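Local coordinates for alpha-11 giardin (PDB 2II2), which binds calcium as a member of the annexin family and probably helps Giardia attach to the intestinal mucosa and remodel its cytoskeleton, at residues 171-176 / 210-215; 177-182 / 220-225. One frame throughout, in Å; residues are numbered along the deposited sequence.

Contact 1. Residues 171-176 / 210-215; sequences DEPDHE and ETRYAD
Pro173 and Arg212 make the nearest backbone approach, with CA atoms 8.4 Å apart, where the turn leading into helix 175-184 passes the end of helix 205-212. Side chains bridge that gap. Arg212 bends at its second and third torsions, and the first of these bends (chi2 64°) brings CD within 3.5 Å of Pro173 CG. Beyond it, the guanidinium turns one face to the proline, whose CD lies 3.6 Å above the plane, displaced from its centre. The face of a guanidinium is poorly solvated and can lie against hydrocarbon, and the proline ring offers a rigid apolar surface there. The guanidinium's edge serves carbonyls: NH1 gives Asp171 O a weak, bent hydrogen bond of 3.1 Å, while NH2 donates to Ala170 O and NE to Leu167 O. Arginine, with its fan of donors, thereby gathers backbone oxygens around the C-terminal end of helix 156-169, where the helix dipole would probably favour a positive charge. The turn linking helix 156-169 to helix 175-184 is part of the all-helical annexin fold, and Asp174 supplies the N-cap of the latter through OD1 and Ala177 N. Tyr213, the first residue beyond helix 205-212, reaches the same turn with its hydroxyl. His175 ND1 and Tyr213 OH share a fairly straight hydrogen bond (2.7 Å, 155°). The two rings meet by their edges, planes at 59°, without stacking. Pro173 O sits 3.6 Å above the centre of the imidazole, and Pro173 CB touches Tyr213 OH at 3.5 Å. Tyr213 also packs on helices 216-230 and 137-147.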
loop_
_atom_site.group_PDB
_atom_site.type_symbol
_atom_site.label_atom_id
_atom_site.label_comp_id
_atom_site.label_asym_id
_atom_site.label_seq_id
_atom_site.Cartn_x
_atom_site.Cartn_y
_atom_site.Cartn_z
ATOM N N ASP A 171 -5.329 -29.210 9.909
ATOM C CA ASP A 171 -4.347 -29.648 8.904
ATOM C C ASP A 171 -4.180 -28.571 7.834
ATOM O O ASP A 171 -3.064 -28.265 7.416
ATOM C CB ASP A 171 -4.783 -30.949 8.233
ATOM C CG ASP A 171 -4.719 -32.139 9.160
ATOM O OD1 ASP A 171 -4.014 -32.060 10.185
ATOM O OD2 ASP A 171 -5.365 -33.170 8.846
ATOM N N GLU A 172 -5.298 -28.021 7.367
ATOM C CA GLU A 172 -5.273 -26.935 6.377
ATOM C C GLU A 172 -6.317 -25.897 6.743
ATOM O O GLU A 172 -7.433 -26.244 7.111
ATOM C CB GLU A 172 -5.586 -27.488 4.980
ATOM C CG GLU A 172 -4.571 -28.469 4.425
ATOM C CD GLU A 172 -3.205 -27.838 4.209
ATOM O OE1 GLU A 172 -3.152 -26.640 3.844
ATOM O OE2 GLU A 172 -2.188 -28.544 4.406
ATOM N N PRO A 173 -5.963 -24.612 6.614
ATOM C CA PRO A 173 -6.951 -23.577 6.912
ATOM C C PRO A 173 -8.076 -23.543 5.891
ATOM O O PRO A 173 -7.860 -23.868 4.724
ATOM C CB PRO A 173 -6.153 -22.267 6.811
ATOM C CG PRO A 173 -4.762 -22.640 6.836
ATOM C CD PRO A 173 -4.678 -24.026 6.223
ATOM N N ASP A 174 -9.268 -23.148 6.336
ATOM C CA ASP A 174 -10.360 -22.771 5.431
ATOM C C ASP A 174 -10.075 -21.319 5.056
ATOM O O ASP A 174 -10.431 -20.397 5.791
ATOM C CB ASP A 174 -11.703 -22.928 6.148
ATOM C CG ASP A 174 -12.904 -22.536 5.300
ATOM O OD1 ASP A 174 -12.735 -21.844 4.286
ATOM O OD2 ASP A 174 -14.046 -22.934 5.668
ATOM N N HIS A 175 -9.386 -21.127 3.938
ATOM C CA HIS A 175 -8.925 -19.781 3.578
ATOM C C HIS A 175 -10.065 -18.785 3.456
ATOM O O HIS A 175 -9.976 -17.651 3.931
ATOM C CB HIS A 175 -8.087 -19.813 2.297
ATOM C CG HIS A 175 -6.994 -20.816 2.362
ATOM N ND1 HIS A 175 -5.971 -20.736 3.280
ATOM C CD2 HIS A 175 -6.807 -21.977 1.687
ATOM C CE1 HIS A 175 -5.180 -21.787 3.150
ATOM N NE2 HIS A 175 -5.660 -22.550 2.184
ATOM N N GLU A 176 -11.142 -19.217 2.804
ATOM C CA GLU A 176 -12.283 -18.331 2.617
ATOM C C GLU A 176 -12.873 -17.906 3.962
ATOM O O GLU A 176 -13.150 -16.731 4.163
ATOM C CB GLU A 176 -13.353 -18.981 1.758
ATOM C CG GLU A 176 -14.592 -18.123 1.616
ATOM C CD GLU A 176 -15.627 -18.698 0.662
ATOM O OE1 GLU A 176 -15.406 -19.788 0.099
ATOM O OE2 GLU A 176 -16.677 -18.048 0.506
ATOM N N GLU A 210 1.922 -15.882 9.874
ATOM C CA GLU A 210 3.198 -16.015 9.199
ATOM C C GLU A 210 3.767 -17.420 9.351
ATOM O O GLU A 210 4.466 -17.897 8.457
ATOM C CB GLU A 210 4.146 -14.907 9.656
ATOM C CG GLU A 210 3.747 -13.545 9.104
ATOM C CD GLU A 210 4.613 -12.398 9.557
ATOM O OE1 GLU A 210 5.303 -12.518 10.583
ATOM O OE2 GLU A 210 4.611 -11.337 8.874
ATOM N N THR A 211 3.416 -18.093 10.444
ATOM C CA THR A 211 3.818 -19.488 10.607
ATOM C C THR A 211 3.041 -20.408 9.673
ATOM O O THR A 211 3.617 -21.344 9.078
ATOM C CB THR A 211 3.659 -19.950 12.072
ATOM O OG1 THR A 211 4.620 -19.233 12.864
ATOM C CG2 THR A 211 3.856 -21.480 12.245
ATOM N N ARG A 212 1.743 -20.140 9.533
ATOM C CA ARG A 212 0.873 -21.020 8.752
ATOM C C ARG A 212 1.081 -20.881 7.249
ATOM O O ARG A 212 1.057 -21.858 6.525
ATOM C CB ARG A 212 -0.594 -20.722 9.053
ATOM C CG ARG A 212 -1.550 -21.415 8.100
ATOM C CD ARG A 212 -1.498 -22.926 8.199
ATOM N NE ARG A 212 -2.308 -23.326 9.330
ATOM C CZ ARG A 212 -2.690 -24.575 9.593
ATOM N NH1 ARG A 212 -2.319 -25.576 8.799
ATOM N NH2 ARG A 212 -3.476 -24.791 10.655
ATOM N N TYR A 213 1.191 -19.648 6.781
ATOM C CA TYR A 213 1.191 -19.385 5.337
ATOM C C TYR A 213 2.594 -19.216 4.827
ATOM O O TYR A 213 3.216 -18.177 5.005
ATOM C CB TYR A 213 0.355 -18.147 5.000
ATOM C CG TYR A 213 -1.111 -18.429 5.105
ATOM C CD1 TYR A 213 -1.782 -18.268 6.305
ATOM C CD2 TYR A 213 -1.833 -18.886 4.004
ATOM C CE1 TYR A 213 -3.128 -18.555 6.392
ATOM C CE2 TYR A 213 -3.164 -19.169 4.089
ATOM C CZ TYR A 213 -3.819 -18.997 5.288
ATOM O OH TYR A 213 -5.183 -19.253 5.412
ATOM N N ALA A 214 3.118 -20.282 4.230
ATOM C CA ALA A 214 4.488 -20.285 3.717
ATOM C C ALA A 214 4.651 -19.396 2.482
ATOM O O ALA A 214 5.750 -18.882 2.221
ATOM C CB ALA A 214 4.971 -21.697 3.417
ATOM N N ASP A 215 3.584 -19.234 1.709
ATOM C CA ASP A 215 3.594 -18.309 0.571
ATOM C C ASP A 215 3.543 -16.886 1.125
ATOM O O ASP A 215 2.636 -16.532 1.858
ATOM C CB ASP A 215 2.411 -18.581 -0.357
ATOM C CG ASP A 215 2.364 -17.630 -1.521
ATOM O OD1 ASP A 215 2.909 -17.951 -2.581
ATOM O OD2 ASP A 215 1.763 -16.560 -1.376
#

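Contact 2. Residues 177-182 / 220-225; sequences AVVRLI and RGLCIA
Beside Ala225, whose methyl meets Ile182, the shortest polar bond of the two segments runs from Ile224 N to Arg220 O, 2.9 Å. It is an ordinary i to i-4 helix bond, and with its neighbours it occupies backbone groups, so that the interface is left to hydrocarbon. Helix segments 177-182 and 220-225 run in nearly the same direction, their axes 24° apart and 10.5 Å distant at closest approach. Of Leu222's two branches it is CD2 that reaches the other helix. This methyl touches Val179 CG2 at 3.8 Å and Val178 CG1 at 4.1 Å, and also meets Ile182 CD1; the leucine crosses both valines at about a right angle. Beta-branched valines suit this place because each offers a methyl close to its own backbone. One turn further on, Ile182 CG2, anti to the backbone N and beside the carbonyl carbon, meets Ala225, 3.8 Å from CB and 3.7 Å from the carbonyl C. So small a residue as alanine lets the CA atoms of this pair come within 6.7 Å. Leu141 of helix 137-147 touches both Val179 and Ala225, extending the buried packing of the annexin helices. Contacts made almost wholly by methyl groups have little directional preference, so this one rests on shape and exclusion of water; a directional tie between the same helices comes from Asn229 ND2, bonded to Ile182 O.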
loop_
_atom_site.group_PDB
_atom_site.type_symbol
_atom_site.label_atom_id
_atom_site.label_comp_id
_atom_site.label_asym_id
_atom_site.label_seq_id
_atom_site.Cartn_x
_atom_site.Cartn_y
_atom_site.Cartn_z
ATOM N N ALA A 177 -13.020 -18.849 4.888
ATOM C CA ALA A 177 -13.595 -18.523 6.198
ATOM C C ALA A 177 -12.703 -17.518 6.943
ATOM O O ALA A 177 -13.206 -16.616 7.616
ATOM C CB ALA A 177 -13.827 -19.787 7.029
ATOM N N VAL A 178 -11.376 -17.689 6.853
ATOM C CA VAL A 178 -10.471 -16.785 7.550
ATOM C C VAL A 178 -10.555 -15.391 6.959
ATOM O O VAL A 178 -10.669 -14.417 7.694
ATOM C CB VAL A 178 -9.024 -17.326 7.504
ATOM C CG1 VAL A 178 -8.035 -16.267 8.011
ATOM C CG2 VAL A 178 -8.920 -18.590 8.329
ATOM N N VAL A 179 -10.497 -15.300 5.633
ATOM C CA VAL A 179 -10.555 -14.022 4.970
ATOM C C VAL A 179 -11.898 -13.353 5.274
ATOM O O VAL A 179 -11.948 -12.157 5.611
ATOM C CB VAL A 179 -10.344 -14.175 3.450
ATOM C CG1 VAL A 179 -10.626 -12.850 2.760
ATOM C CG2 VAL A 179 -8.931 -14.610 3.179
ATOM N N ARG A 180 -13.004 -14.089 5.153
ATOM C CA ARG A 180 -14.312 -13.503 5.392
ATOM C C ARG A 180 -14.393 -12.957 6.800
ATOM O O ARG A 180 -14.889 -11.836 6.996
ATOM C CB ARG A 180 -15.394 -14.538 5.161
ATOM C CG ARG A 180 -16.778 -14.033 5.337
ATOM C CD ARG A 180 -17.760 -15.114 4.914
ATOM N NE ARG A 180 -17.520 -15.584 3.547
ATOM C CZ ARG A 180 -17.961 -14.969 2.449
ATOM N NH1 ARG A 180 -18.655 -13.836 2.523
ATOM N NH2 ARG A 180 -17.694 -15.481 1.261
ATOM N N LEU A 181 -13.918 -13.750 7.776
ATOM C CA LEU A 181 -13.958 -13.276 9.170
ATOM C C LEU A 181 -13.256 -11.938 9.337
ATOM O O LEU A 181 -13.833 -10.976 9.887
ATOM C CB LEU A 181 -13.387 -14.330 10.102
ATOM C CG LEU A 181 -13.512 -14.119 11.618
ATOM C CD1 LEU A 181 -13.368 -15.454 12.309
ATOM C CD2 LEU A 181 -12.467 -13.144 12.162
ATOM N N ILE A 182 -12.033 -11.871 8.822
ATOM C CA ILE A 182 -11.245 -10.652 9.002
ATOM C C ILE A 182 -11.852 -9.467 8.242
ATOM O O ILE A 182 -12.049 -8.387 8.804
ATOM C CB ILE A 182 -9.799 -10.885 8.561
ATOM C CG1 ILE A 182 -9.109 -11.905 9.468
ATOM C CG2 ILE A 182 -9.011 -9.598 8.606
ATOM C CD1 ILE A 182 -7.784 -12.410 8.947
ATOM N N ARG A 220 1.455 -12.089 3.931
ATOM C CA ARG A 220 1.495 -10.642 3.973
ATOM C C ARG A 220 0.100 -10.046 3.819
ATOM O O ARG A 220 -0.288 -9.111 4.546
ATOM C CB ARG A 220 2.407 -10.119 2.867
ATOM C CG ARG A 220 2.493 -8.605 2.721
ATOM C CD ARG A 220 3.243 -8.304 1.461
ATOM N NE ARG A 220 3.458 -6.889 1.165
ATOM C CZ ARG A 220 2.542 -6.094 0.610
ATOM N NH1 ARG A 220 1.321 -6.556 0.274
ATOM N NH2 ARG A 220 2.818 -4.820 0.372
ATOM N N GLY A 221 -0.671 -10.574 2.872
ATOM C CA GLY A 221 -2.003 -10.002 2.637
ATOM C C GLY A 221 -2.942 -10.185 3.836
ATOM O O GLY A 221 -3.698 -9.276 4.215
ATOM N N LEU A 222 -2.904 -11.382 4.422
ATOM C CA LEU A 222 -3.723 -11.621 5.605
ATOM C C LEU A 222 -3.295 -10.727 6.745
ATOM O O LEU A 222 -4.124 -10.211 7.472
ATOM C CB LEU A 222 -3.634 -13.100 6.037
ATOM C CG LEU A 222 -4.424 -14.063 5.166
ATOM C CD1 LEU A 222 -3.971 -15.462 5.468
ATOM C CD2 LEU A 222 -5.953 -13.904 5.420
ATOM N N CYS A 223 -1.985 -10.533 6.925
ATOM C CA CYS A 223 -1.536 -9.639 7.991
ATOM C C CYS A 223 -1.968 -8.191 7.744
ATOM O O CYS A 223 -2.246 -7.466 8.687
ATOM C CB CYS A 223 -0.023 -9.703 8.161
ATOM S SG CYS A 223 0.578 -11.201 8.945
ATOM N N ILE A 224 -1.974 -7.753 6.488
ATOM C CA ILE A 224 -2.412 -6.404 6.181
ATOM C C ILE A 224 -3.894 -6.227 6.557
ATOM O O ILE A 224 -4.308 -5.214 7.168
ATOM C CB ILE A 224 -2.138 -6.037 4.711
ATOM C CG1 ILE A 224 -0.642 -5.821 4.508
ATOM C CG2 ILE A 224 -2.920 -4.802 4.297
ATOM C CD1 ILE A 224 -0.211 -5.723 3.059
ATOM N N ALA A 225 -4.716 -7.193 6.144
ATOM C CA ALA A 225 -6.148 -7.106 6.454
ATOM C C ALA A 225 -6.404 -7.124 7.962
ATOM O O ALA A 225 -7.218 -6.348 8.493
ATOM C CB ALA A 225 -6.917 -8.192 5.759
#

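Both contacts use helix 175-184: contact 1 its first turn and the residues leading into it, contact 2 the turns that follow. Their other partners, helices 205-212 and 216-230, succeed one another in the chain, so the order is 171-176, 177-182, 210-215, 220-225, and the two connections alternate. Their centres lie about 11 Å apart and they touch directly, Tyr213 CE1 packing 3.3 Å from Leu222 CD1. Contact 1, more polar and partly exposed, is about 22 Å from the centre of the chain; contact 2, buried and apolar, is about 15 Å from it. Together they hold helix 175-184 against two helices that come later in the chain, away from the calcium site.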